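Local coordinates for capsule biosynthesis protein capD (Bacillus anthracis, PDB 3G9K) that cleaves the poly-gamma-D-glutamate capsule and, as a transpeptidase, links the fragments to the side-chain amino group of meso-diaminopimelic acid in peptidoglycan, at residues 99-102 / 103-106; 138-142 / 143-147; 152-156 / 157-161. All coordinates share one frame; numbering follows the deposited sequence.

Interaction 1 (99-102 / 103-106); sequences SLQD and IINE
Ser99 meets Ile103 through its carbonyl oxygen, which accepts Ile103 N at 3.2 Å in an almost straight bond (176° at the hydrogen). The CG1 arm of Ile103 folds back over that carbonyl, with CD1 3.4 Å from Ser99 O. Ser99 OG has two roles: it caps the first turn by accepting Asp102 N at 3.0 Å, and it donates to Asp102 OD2 at 2.8 Å, from above the carboxylate plane. Leu100 continues the helical series, its O taking Ile104 N at 3.0 Å. With CG anti to the backbone N (chi1 -172°), its side chain slants across that of Ile104, CG lying 4.0 Å from CD1. Gln101 O receives Asn105 N at 3.0 Å; its side chain bends at chi2, and NE2 is held by Gly165 O. At Asp102 the series fades: Glu106 N reaches Asp102 O only weakly (124°) and also bonds to Ile103 O as the helix ends. Beyond the two segments, Leu100 and Ile103 pack on Ile89 and Tyr93 of helix 82-94, while Leu100 touches Ala151 and Ile104 touches Ala164 of strand 160-164. The evidence describes a short amphipathic alpha helix, opened by a serine N-cap and laid between helix 82-94 and the sheet.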
ATOM      1  N   SER B  99     -16.794  -8.823  12.378  1.00 22.69           N
ATOM      2  CA  SER B  99     -16.440  -8.907  10.981  1.00 20.96           C
ATOM      3  C   SER B  99     -15.235  -8.018  10.790  1.00 20.19           C
ATOM      4  O   SER B  99     -15.080  -7.038  11.503  1.00 19.43           O
ATOM      5  CB  SER B  99     -17.589  -8.435  10.071  1.00 20.76           C
ATOM      6  OG  SER B  99     -17.791  -7.025  10.095  1.00 19.85           O
ATOM      7  N   LEU B 100     -14.365  -8.407   9.871  1.00 18.86           N
ATOM      8  CA  LEU B 100     -13.213  -7.598   9.504  1.00 18.02           C
ATOM      9  C   LEU B 100     -13.652  -6.188   9.104  1.00 16.68           C
ATOM     10  O   LEU B 100     -13.002  -5.214   9.485  1.00 17.24           O
ATOM     11  CB  LEU B 100     -12.444  -8.254   8.370  1.00 17.74           C
ATOM     12  CG  LEU B 100     -11.096  -7.600   8.024  1.00 18.91           C
ATOM     13  CD1 LEU B 100     -10.188  -7.417   9.295  1.00 21.60           C
ATOM     14  CD2 LEU B 100     -10.381  -8.383   6.934  1.00 18.29           C
ATOM     15  N   GLN B 101     -14.764  -6.058   8.406  1.00 16.96           N
ATOM     16  CA  GLN B 101     -15.229  -4.739   7.981  1.00 17.10           C
ATOM     17  C   GLN B 101     -15.637  -3.828   9.176  1.00 17.53           C
ATOM     18  O   GLN B 101     -15.273  -2.650   9.197  1.00 18.10           O
ATOM     19  CB  GLN B 101     -16.398  -4.842   6.997  1.00 17.86           C
ATOM     20  CG  GLN B 101     -16.884  -3.468   6.488  1.00 17.66           C
ATOM     21  CD  GLN B 101     -15.840  -2.778   5.587  1.00 18.61           C
ATOM     22  OE1 GLN B 101     -15.585  -3.235   4.486  1.00 20.24           O
ATOM     23  NE2 GLN B 101     -15.257  -1.672   6.056  1.00 17.87           N
ATOM     24  N   ASP B 102     -16.404  -4.354  10.131  1.00 17.58           N
ATOM     25  CA  ASP B 102     -16.762  -3.593  11.340  1.00 17.63           C
ATOM     26  C   ASP B 102     -15.494  -3.105  12.071  1.00 18.16           C
ATOM     27  O   ASP B 102     -15.384  -1.940  12.413  1.00 19.60           O
ATOM     28  CB  ASP B 102     -17.682  -4.411  12.279  1.00 18.10           C
ATOM     29  CG  ASP B 102     -19.132  -4.438  11.785  1.00 19.24           C
ATOM     30  OD1 ASP B 102     -19.704  -3.317  11.669  1.00 19.46           O
ATOM     31  OD2 ASP B 102     -19.664  -5.549  11.479  1.00 19.66           O
ATOM     32  N   ILE B 103     -14.548  -4.004  12.282  1.00 18.37           N
ATOM     33  CA  ILE B 103     -13.271  -3.677  12.921  1.00 18.98           C
ATOM     34  C   ILE B 103     -12.530  -2.542  12.180  1.00 19.08           C
ATOM     35  O   ILE B 103     -12.068  -1.572  12.794  1.00 19.58           O
ATOM     36  CB  ILE B 103     -12.377  -4.937  13.033  1.00 19.17           C
ATOM     37  CG1 ILE B 103     -13.041  -5.952  13.971  1.00 20.56           C
ATOM     38  CG2 ILE B 103     -10.979  -4.568  13.580  1.00 18.60           C
ATOM     39  CD1 ILE B 103     -12.591  -7.397  13.775  1.00 18.35           C
ATOM     40  N   ILE B 104     -12.465  -2.645  10.856  1.00 18.52           N
ATOM     41  CA  ILE B 104     -11.883  -1.597  10.009  1.00 18.72           C
ATOM     42  C   ILE B 104     -12.583  -0.243  10.156  1.00 18.45           C
ATOM     43  O   ILE B 104     -11.944   0.823  10.094  1.00 17.60           O
ATOM     44  CB  ILE B 104     -11.851  -2.106   8.517  1.00 18.76           C
ATOM     45  CG1 ILE B 104     -10.680  -3.097   8.388  1.00 18.09           C
ATOM     46  CG2 ILE B 104     -11.726  -0.974   7.486  1.00 17.55           C
ATOM     47  CD1 ILE B 104     -10.575  -3.801   6.985  1.00 18.97           C
ATOM     48  N   ASN B 105     -13.902  -0.280  10.335  1.00 19.34           N
ATOM     49  CA  ASN B 105     -14.708   0.938  10.515  1.00 19.77           C
ATOM     50  C   ASN B 105     -14.478   1.649  11.860  1.00 19.63           C
ATOM     51  O   ASN B 105     -14.727   2.841  11.973  1.00 18.84           O
ATOM     52  CB  ASN B 105     -16.215   0.614  10.343  1.00 20.15           C
ATOM     53  CG  ASN B 105     -16.584   0.268   8.905  1.00 20.29           C
ATOM     54  OD1 ASN B 105     -17.719  -0.178   8.629  1.00 26.94           O
ATOM     55  ND2 ASN B 105     -15.656   0.454   7.991  1.00 15.99           N
ATOM     56  N   GLU B 106     -14.007   0.907  12.852  1.00 20.19           N
ATOM     57  CA  GLU B 106     -13.846   1.399  14.220  1.00 22.10           C
ATOM     58  C   GLU B 106     -12.846   2.547  14.166  1.00 22.81           C
ATOM     59  O   GLU B 106     -11.880   2.480  13.418  1.00 22.24           O
ATOM     60  CB  GLU B 106     -13.287   0.302  15.125  1.00 22.06           C
ATOM     61  CG  GLU B 106     -13.441   0.564  16.614  1.00 22.36           C
ATOM     62  CD  GLU B 106     -13.199  -0.654  17.523  1.00 25.30           C
ATOM     63  OE1 GLU B 106     -12.795  -1.742  17.077  1.00 28.48           O
ATOM     64  OE2 GLU B 106     -13.436  -0.499  18.745  1.00 33.60           O
TER

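Interaction 2 (138-142 / 143-147); sequences KKKVS and PAFFG
Lys140 touches Phe146 with its CB and lies over a face of Phe145 with the rest of its chain. CB comes first, 3.7 Å from Phe146 CE2. CG then sits over one face of Phe145, 3.9 Å from the ring centroid and 14° off the normal, which meets the geometry of a CH-pi contact. A bend at chi2 (-78°) keeps the rest of the chain along the same ring: CD approaches Phe145 CE1 at 4.1 Å and CE the same atom at 4.0 Å, so the lysine spends its methylene length on the aromatic surface. The two rings also meet each other, Phe145 CD2 standing 3.5 Å above the centre of the Phe146 plane. Phe145 is fixed at its root by Phe145 N, which donates to Ser142 O at 3.1 Å from well above the carbonyl plane and starts the 3-10 turn. A water lies 2.9 Å from Ser142 OG and makes a weak bond to Ala144 N. Phe145 has a cation-pi contact with Arg81, and its O accepts from Arg81 NE; Arg81 belongs to the poly-gamma-D-glutamate binding site. Apolar methylenes and a cation-pi partner thus share one aromatic group, consistent with Phe145 helping to position a substrate-binding arginine.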
ATOM      1  N   LYS B 138      -4.158  13.821  21.285  1.00 53.92           N
ATOM      2  CA  LYS B 138      -4.442  14.842  20.279  1.00 53.42           C
ATOM      3  C   LYS B 138      -5.245  14.235  19.128  1.00 52.77           C
ATOM      4  O   LYS B 138      -4.802  13.283  18.492  1.00 52.32           O
ATOM      5  CB  LYS B 138      -3.121  15.428  19.763  1.00 53.71           C
ATOM      6  CG  LYS B 138      -3.219  16.363  18.538  1.00 54.26           C
ATOM      7  CD  LYS B 138      -2.728  17.791  18.819  1.00 54.80           C
ATOM      8  CE  LYS B 138      -2.092  18.426  17.578  1.00 54.66           C
ATOM      9  NZ  LYS B 138      -1.867  19.902  17.738  1.00 54.76           N
ATOM     10  N   LYS B 139      -6.414  14.811  18.862  1.00 52.20           N
ATOM     11  CA  LYS B 139      -7.282  14.366  17.779  1.00 52.01           C
ATOM     12  C   LYS B 139      -6.787  14.830  16.402  1.00 51.70           C
ATOM     13  O   LYS B 139      -6.597  16.025  16.172  1.00 51.66           O
ATOM     14  CB  LYS B 139      -8.712  14.866  18.008  1.00 51.97           C
ATOM     15  CG  LYS B 139      -9.658  14.605  16.855  1.00 51.69           C
ATOM     16  CD  LYS B 139     -11.067  14.989  17.215  1.00 51.79           C
ATOM     17  CE  LYS B 139     -11.926  15.150  15.964  1.00 51.70           C
ATOM     18  NZ  LYS B 139     -13.384  15.225  16.312  1.00 51.66           N
ATOM     19  N   LYS B 140      -6.603  13.879  15.487  1.00 51.29           N
ATOM     20  CA  LYS B 140      -6.197  14.184  14.107  1.00 50.89           C
ATOM     21  C   LYS B 140      -7.408  14.294  13.188  1.00 50.11           C
ATOM     22  O   LYS B 140      -8.289  13.432  13.197  1.00 49.94           O
ATOM     23  CB  LYS B 140      -5.230  13.123  13.584  1.00 51.12           C
ATOM     24  CG  LYS B 140      -3.805  13.346  13.983  1.00 51.12           C
ATOM     25  CD  LYS B 140      -3.180  14.416  13.125  1.00 51.55           C
ATOM     26  CE  LYS B 140      -1.757  14.701  13.570  1.00 52.69           C
ATOM     27  NZ  LYS B 140      -1.093  15.651  12.628  1.00 53.08           N
ATOM     28  N   VAL B 141      -7.414  15.337  12.364  1.00 49.19           N
ATOM     29  CA  VAL B 141      -8.602  15.731  11.615  1.00 48.63           C
ATOM     30  C   VAL B 141      -8.631  15.176  10.183  1.00 48.27           C
ATOM     31  O   VAL B 141      -9.606  15.374   9.457  1.00 48.59           O
ATOM     32  CB  VAL B 141      -8.740  17.275  11.572  1.00 49.03           C
ATOM     33  CG1 VAL B 141     -10.194  17.670  11.446  1.00 49.02           C
ATOM     34  CG2 VAL B 141      -8.133  17.907  12.839  1.00 49.62           C
ATOM     35  N   SER B 142      -7.577  14.476   9.776  1.00 47.35           N
ATOM     36  CA  SER B 142      -7.522  13.881   8.440  1.00 46.37           C
ATOM     37  C   SER B 142      -7.843  12.386   8.547  1.00 45.33           C
ATOM     38  O   SER B 142      -7.104  11.651   9.217  1.00 44.71           O
ATOM     39  CB  SER B 142      -6.125  14.067   7.848  1.00 46.72           C
ATOM     40  OG  SER B 142      -6.091  13.600   6.514  1.00 48.68           O
ATOM     41  N   PRO B 143      -8.969  11.939   7.942  1.00 44.04           N
ATOM     42  CA  PRO B 143      -9.274  10.500   7.821  1.00 42.80           C
ATOM     43  C   PRO B 143      -8.118   9.680   7.234  1.00 41.53           C
ATOM     44  O   PRO B 143      -7.766   8.630   7.800  1.00 41.52           O
ATOM     45  CB  PRO B 143     -10.502  10.475   6.902  1.00 43.08           C
ATOM     46  CG  PRO B 143     -11.181  11.747   7.179  1.00 43.24           C
ATOM     47  CD  PRO B 143     -10.067  12.750   7.378  1.00 44.46           C
ATOM     48  N   ALA B 144      -7.508  10.193   6.159  1.00 39.16           N
ATOM     49  CA  ALA B 144      -6.365   9.527   5.514  1.00 37.60           C
ATOM     50  C   ALA B 144      -5.162   9.275   6.458  1.00 35.92           C
ATOM     51  O   ALA B 144      -4.367   8.345   6.231  1.00 36.06           O
ATOM     52  CB  ALA B 144      -5.928  10.305   4.258  1.00 38.32           C
ATOM     53  N   PHE B 145      -5.055  10.056   7.538  1.00 32.83           N
ATOM     54  CA  PHE B 145      -3.978   9.890   8.511  1.00 30.39           C
ATOM     55  C   PHE B 145      -3.973   8.494   9.121  1.00 26.89           C
ATOM     56  O   PHE B 145      -2.929   7.954   9.441  1.00 26.21           O
ATOM     57  CB  PHE B 145      -4.133  10.929   9.635  1.00 30.16           C
ATOM     58  CG  PHE B 145      -3.043  10.886  10.648  1.00 28.06           C
ATOM     59  CD1 PHE B 145      -1.848  11.551  10.423  1.00 29.01           C
ATOM     60  CD2 PHE B 145      -3.183  10.140  11.818  1.00 30.33           C
ATOM     61  CE1 PHE B 145      -0.848  11.498  11.328  1.00 27.68           C
ATOM     62  CE2 PHE B 145      -2.164  10.074  12.737  1.00 28.81           C
ATOM     63  CZ  PHE B 145      -0.990  10.761  12.497  1.00 29.62           C
ATOM     64  N   PHE B 146      -5.152   7.933   9.335  1.00 24.52           N
ATOM     65  CA  PHE B 146      -5.258   6.645  10.012  1.00 22.97           C
ATOM     66  C   PHE B 146      -5.330   5.479   9.033  1.00 22.05           C
ATOM     67  O   PHE B 146      -5.669   4.362   9.418  1.00 21.91           O
ATOM     68  CB  PHE B 146      -6.435   6.672  10.981  1.00 23.59           C
ATOM     69  CG  PHE B 146      -6.184   7.563  12.173  1.00 23.23           C
ATOM     70  CD1 PHE B 146      -5.427   7.115  13.227  1.00 24.79           C
ATOM     71  CD2 PHE B 146      -6.658   8.847  12.205  1.00 24.10           C
ATOM     72  CE1 PHE B 146      -5.173   7.935  14.308  1.00 24.42           C
ATOM     73  CE2 PHE B 146      -6.416   9.672  13.307  1.00 23.48           C
ATOM     74  CZ  PHE B 146      -5.667   9.212  14.336  1.00 25.65           C
ATOM     75  N   GLY B 147      -5.028   5.756   7.767  1.00 20.98           N
ATOM     76  CA  GLY B 147      -4.759   4.683   6.786  1.00 20.79           C
ATOM     77  C   GLY B 147      -5.891   4.386   5.833  1.00 20.59           C
ATOM     78  O   GLY B 147      -6.711   5.230   5.570  1.00 21.61           O
TER
HETATM   79  O   HOH W   1      -8.085  13.065   4.520  1.00 68.60           O

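Interaction 3 (152-156 / 157-161); sequences LIKDE and RDNVI
A beta hairpin formed by strands 150-155 and 160-164 closes here, its end marked by a G1 beta bulge in which Asn159 and Val160 both face Asp155. Leu152, Lys154 and Ile161 share a face: Leu152 CD2 lies 4.2 Å from Ile161 CG2, and Lys154 CB is 4.1 Å from Ile161 CG1. Backbone evidence for the pairing is Asp155 N bonded to Val160 O at 2.8 Å, nearly along the C=O axis. In return Asp155 O takes Val160 N at 3.3 Å, on a lone pair, and more weakly Asn159 N. Asn159 has left-handed backbone angles, which turn the chain into the second strand. The side chain of Asp155 braces the loop from within: OD1 accepts Asp158 N at 3.2 Å and 175°, from above the carboxylate plane, and Arg157 N in a weak bond that completes an Asx turn. Lys154, extended beyond CG, runs alongside Asn159 with CE 3.4 Å from OD1; both also pack on Thr20 of the other chain. Glu156 is tied instead to Thr71 through OE2. One feature is electrostatically unfavourable: Asp155 OD2 and Asp158 OD2 are 2.9 Å apart, their carboxylate planes turned 76°. Such proximity of two acceptors suggests that the pKa of one carboxylate may be raised, so that it could carry a proton.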
ATOM      1  N   LEU B 152      -9.046  -9.072   1.430  1.00 18.04           N
ATOM      2  CA  LEU B 152      -9.963 -10.152   1.002  1.00 18.05           C
ATOM      3  C   LEU B 152      -9.763 -11.323   1.936  1.00 19.41           C
ATOM      4  O   LEU B 152      -8.678 -11.523   2.463  1.00 18.57           O
ATOM      5  CB  LEU B 152      -9.735 -10.564  -0.467  1.00 18.78           C
ATOM      6  CG  LEU B 152     -10.023  -9.538  -1.550  1.00 18.34           C
ATOM      7  CD1 LEU B 152      -9.484 -10.118  -2.895  1.00 18.09           C
ATOM      8  CD2 LEU B 152     -11.510  -9.152  -1.689  1.00 17.33           C
ATOM      9  N   ILE B 153     -10.832 -12.071   2.152  1.00 20.85           N
ATOM     10  CA  ILE B 153     -10.789 -13.279   2.933  1.00 22.40           C
ATOM     11  C   ILE B 153     -11.417 -14.381   2.107  1.00 23.18           C
ATOM     12  O   ILE B 153     -12.547 -14.235   1.691  1.00 22.22           O
ATOM     13  CB  ILE B 153     -11.630 -13.146   4.209  1.00 23.09           C
ATOM     14  CG1 ILE B 153     -11.161 -11.967   5.069  1.00 22.85           C
ATOM     15  CG2 ILE B 153     -11.610 -14.466   5.029  1.00 21.82           C
ATOM     16  CD1 ILE B 153     -12.054 -11.734   6.312  1.00 22.97           C
ATOM     17  N   LYS B 154     -10.699 -15.495   1.924  1.00 24.51           N
ATOM     18  CA  LYS B 154     -11.276 -16.682   1.310  1.00 25.20           C
ATOM     19  C   LYS B 154     -11.590 -17.722   2.381  1.00 26.20           C
ATOM     20  O   LYS B 154     -10.716 -18.090   3.146  1.00 25.61           O
ATOM     21  CB  LYS B 154     -10.340 -17.296   0.277  1.00 25.61           C
ATOM     22  CG  LYS B 154     -10.907 -18.566  -0.356  1.00 25.06           C
ATOM     23  CD  LYS B 154     -10.308 -18.868  -1.705  1.00 24.66           C
ATOM     24  CE  LYS B 154     -11.029 -20.060  -2.336  1.00 26.19           C
ATOM     25  NZ  LYS B 154     -10.218 -20.649  -3.426  1.00 26.77           N
ATOM     26  N   ASP B 155     -12.835 -18.156   2.438  1.00 28.24           N
ATOM     27  CA  ASP B 155     -13.230 -19.323   3.205  1.00 28.62           C
ATOM     28  C   ASP B 155     -12.853 -20.522   2.393  1.00 29.82           C
ATOM     29  O   ASP B 155     -13.424 -20.765   1.388  1.00 29.54           O
ATOM     30  CB  ASP B 155     -14.734 -19.338   3.436  1.00 29.04           C
ATOM     31  CG  ASP B 155     -15.197 -20.504   4.310  1.00 29.99           C
ATOM     32  OD1 ASP B 155     -14.632 -21.580   4.238  1.00 29.18           O
ATOM     33  OD2 ASP B 155     -16.141 -20.316   5.053  1.00 32.71           O
ATOM     34  N   GLU B 156     -11.865 -21.257   2.843  1.00 31.63           N
ATOM     35  CA  GLU B 156     -11.312 -22.270   2.013  1.00 34.65           C
ATOM     36  C   GLU B 156     -12.148 -23.547   2.100  1.00 36.28           C
ATOM     37  O   GLU B 156     -12.049 -24.391   1.257  1.00 36.89           O
ATOM     38  CB  GLU B 156      -9.844 -22.577   2.329  1.00 34.25           C
ATOM     39  CG  GLU B 156      -8.852 -21.465   2.166  1.00 33.71           C
ATOM     40  CD  GLU B 156      -8.278 -21.342   0.788  1.00 34.49           C
ATOM     41  OE1 GLU B 156      -8.604 -22.129  -0.076  1.00 35.51           O
ATOM     42  OE2 GLU B 156      -7.528 -20.402   0.553  1.00 32.91           O
ATOM     43  N   ARG B 157     -12.958 -23.684   3.117  1.00 38.09           N
ATOM     44  CA  ARG B 157     -13.766 -24.878   3.173  1.00 39.26           C
ATOM     45  C   ARG B 157     -14.781 -24.819   2.091  1.00 40.57           C
ATOM     46  O   ARG B 157     -14.813 -25.678   1.250  1.00 41.29           O
ATOM     47  CB  ARG B 157     -14.480 -25.004   4.500  1.00 40.65           C
ATOM     48  CG  ARG B 157     -13.599 -24.818   5.672  1.00 42.11           C
ATOM     49  CD  ARG B 157     -13.077 -26.108   6.217  1.00 46.24           C
ATOM     50  NE  ARG B 157     -12.080 -25.866   7.242  1.00 46.24           N
ATOM     51  CZ  ARG B 157     -11.123 -26.725   7.533  1.00 48.79           C
ATOM     52  NH1 ARG B 157     -10.247 -26.455   8.464  1.00 48.64           N
ATOM     53  NH2 ARG B 157     -11.066 -27.866   6.895  1.00 50.79           N
ATOM     54  N   ASP B 158     -15.593 -23.771   2.151  1.00 41.91           N
ATOM     55  CA  ASP B 158     -16.787 -23.575   1.400  1.00 42.23           C
ATOM     56  C   ASP B 158     -16.513 -22.852   0.122  1.00 42.12           C
ATOM     57  O   ASP B 158     -17.336 -22.725  -0.745  1.00 43.49           O
ATOM     58  CB  ASP B 158     -17.734 -22.735   2.238  1.00 43.06           C
ATOM     59  CG  ASP B 158     -17.991 -23.340   3.618  1.00 46.15           C
ATOM     60  OD1 ASP B 158     -18.725 -24.312   3.674  1.00 48.32           O
ATOM     61  OD2 ASP B 158     -17.469 -22.850   4.636  1.00 49.22           O
ATOM     62  N   ASN B 159     -15.323 -22.338   0.035  1.00 40.55           N
ATOM     63  CA  ASN B 159     -14.912 -21.697  -1.151  1.00 38.63           C
ATOM     64  C   ASN B 159     -15.679 -20.463  -1.505  1.00 37.23           C
ATOM     65  O   ASN B 159     -16.253 -20.336  -2.546  1.00 37.72           O
ATOM     66  CB  ASN B 159     -14.976 -22.671  -2.270  1.00 39.84           C
ATOM     67  CG  ASN B 159     -13.810 -22.587  -3.066  1.00 41.29           C
ATOM     68  OD1 ASN B 159     -13.688 -21.665  -3.835  1.00 42.41           O
ATOM     69  ND2 ASN B 159     -12.844 -23.455  -2.799  1.00 44.08           N
ATOM     70  N   VAL B 160     -15.671 -19.493  -0.609  1.00 34.59           N
ATOM     71  CA  VAL B 160     -16.282 -18.202  -0.867  1.00 32.58           C
ATOM     72  C   VAL B 160     -15.326 -17.100  -0.482  1.00 30.54           C
ATOM     73  O   VAL B 160     -14.595 -17.242   0.437  1.00 30.61           O
ATOM     74  CB  VAL B 160     -17.588 -18.021  -0.118  1.00 32.65           C
ATOM     75  CG1 VAL B 160     -17.392 -18.112   1.287  1.00 32.90           C
ATOM     76  CG2 VAL B 160     -18.173 -16.726  -0.407  1.00 35.08           C
ATOM     77  N   ILE B 161     -15.343 -16.019  -1.228  1.00 27.51           N
ATOM     78  CA  ILE B 161     -14.470 -14.868  -1.005  1.00 26.14           C
ATOM     79  C   ILE B 161     -15.296 -13.687  -0.542  1.00 23.61           C
ATOM     80  O   ILE B 161     -16.314 -13.312  -1.177  1.00 22.25           O
ATOM     81  CB  ILE B 161     -13.672 -14.491  -2.291  1.00 25.79           C
ATOM     82  CG1 ILE B 161     -12.651 -15.562  -2.616  1.00 26.52           C
ATOM     83  CG2 ILE B 161     -12.975 -13.113  -2.139  1.00 25.53           C
ATOM     84  CD1 ILE B 161     -11.949 -15.331  -3.965  1.00 24.88           C
TER

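Each interaction joins consecutive segments: from the N terminus, interaction 1 makes turns of helix 100-105, interaction 2 a 3-10 turn, and interaction 3 closes the hairpin loop; they run in series, without nesting or crossing. Interaction 1 packs against helix 82-94. Interaction 2 comes after strand 136-139, turning the chain toward strand 150-155, and interaction 3 then folds that strand back onto 160-164. Interactions 1 and 3 touch directly, Leu100 CD2 lying 3.8 Å from Ile153 CD1, which seats the helix on the sheet. Interactions 2 and 3 lie on opposite sides of the chain's centre, their centres about 32 Å apart. Interaction 2 adjoins the substrate-binding arginines, whereas interaction 3 lies away from the substrate-binding residues.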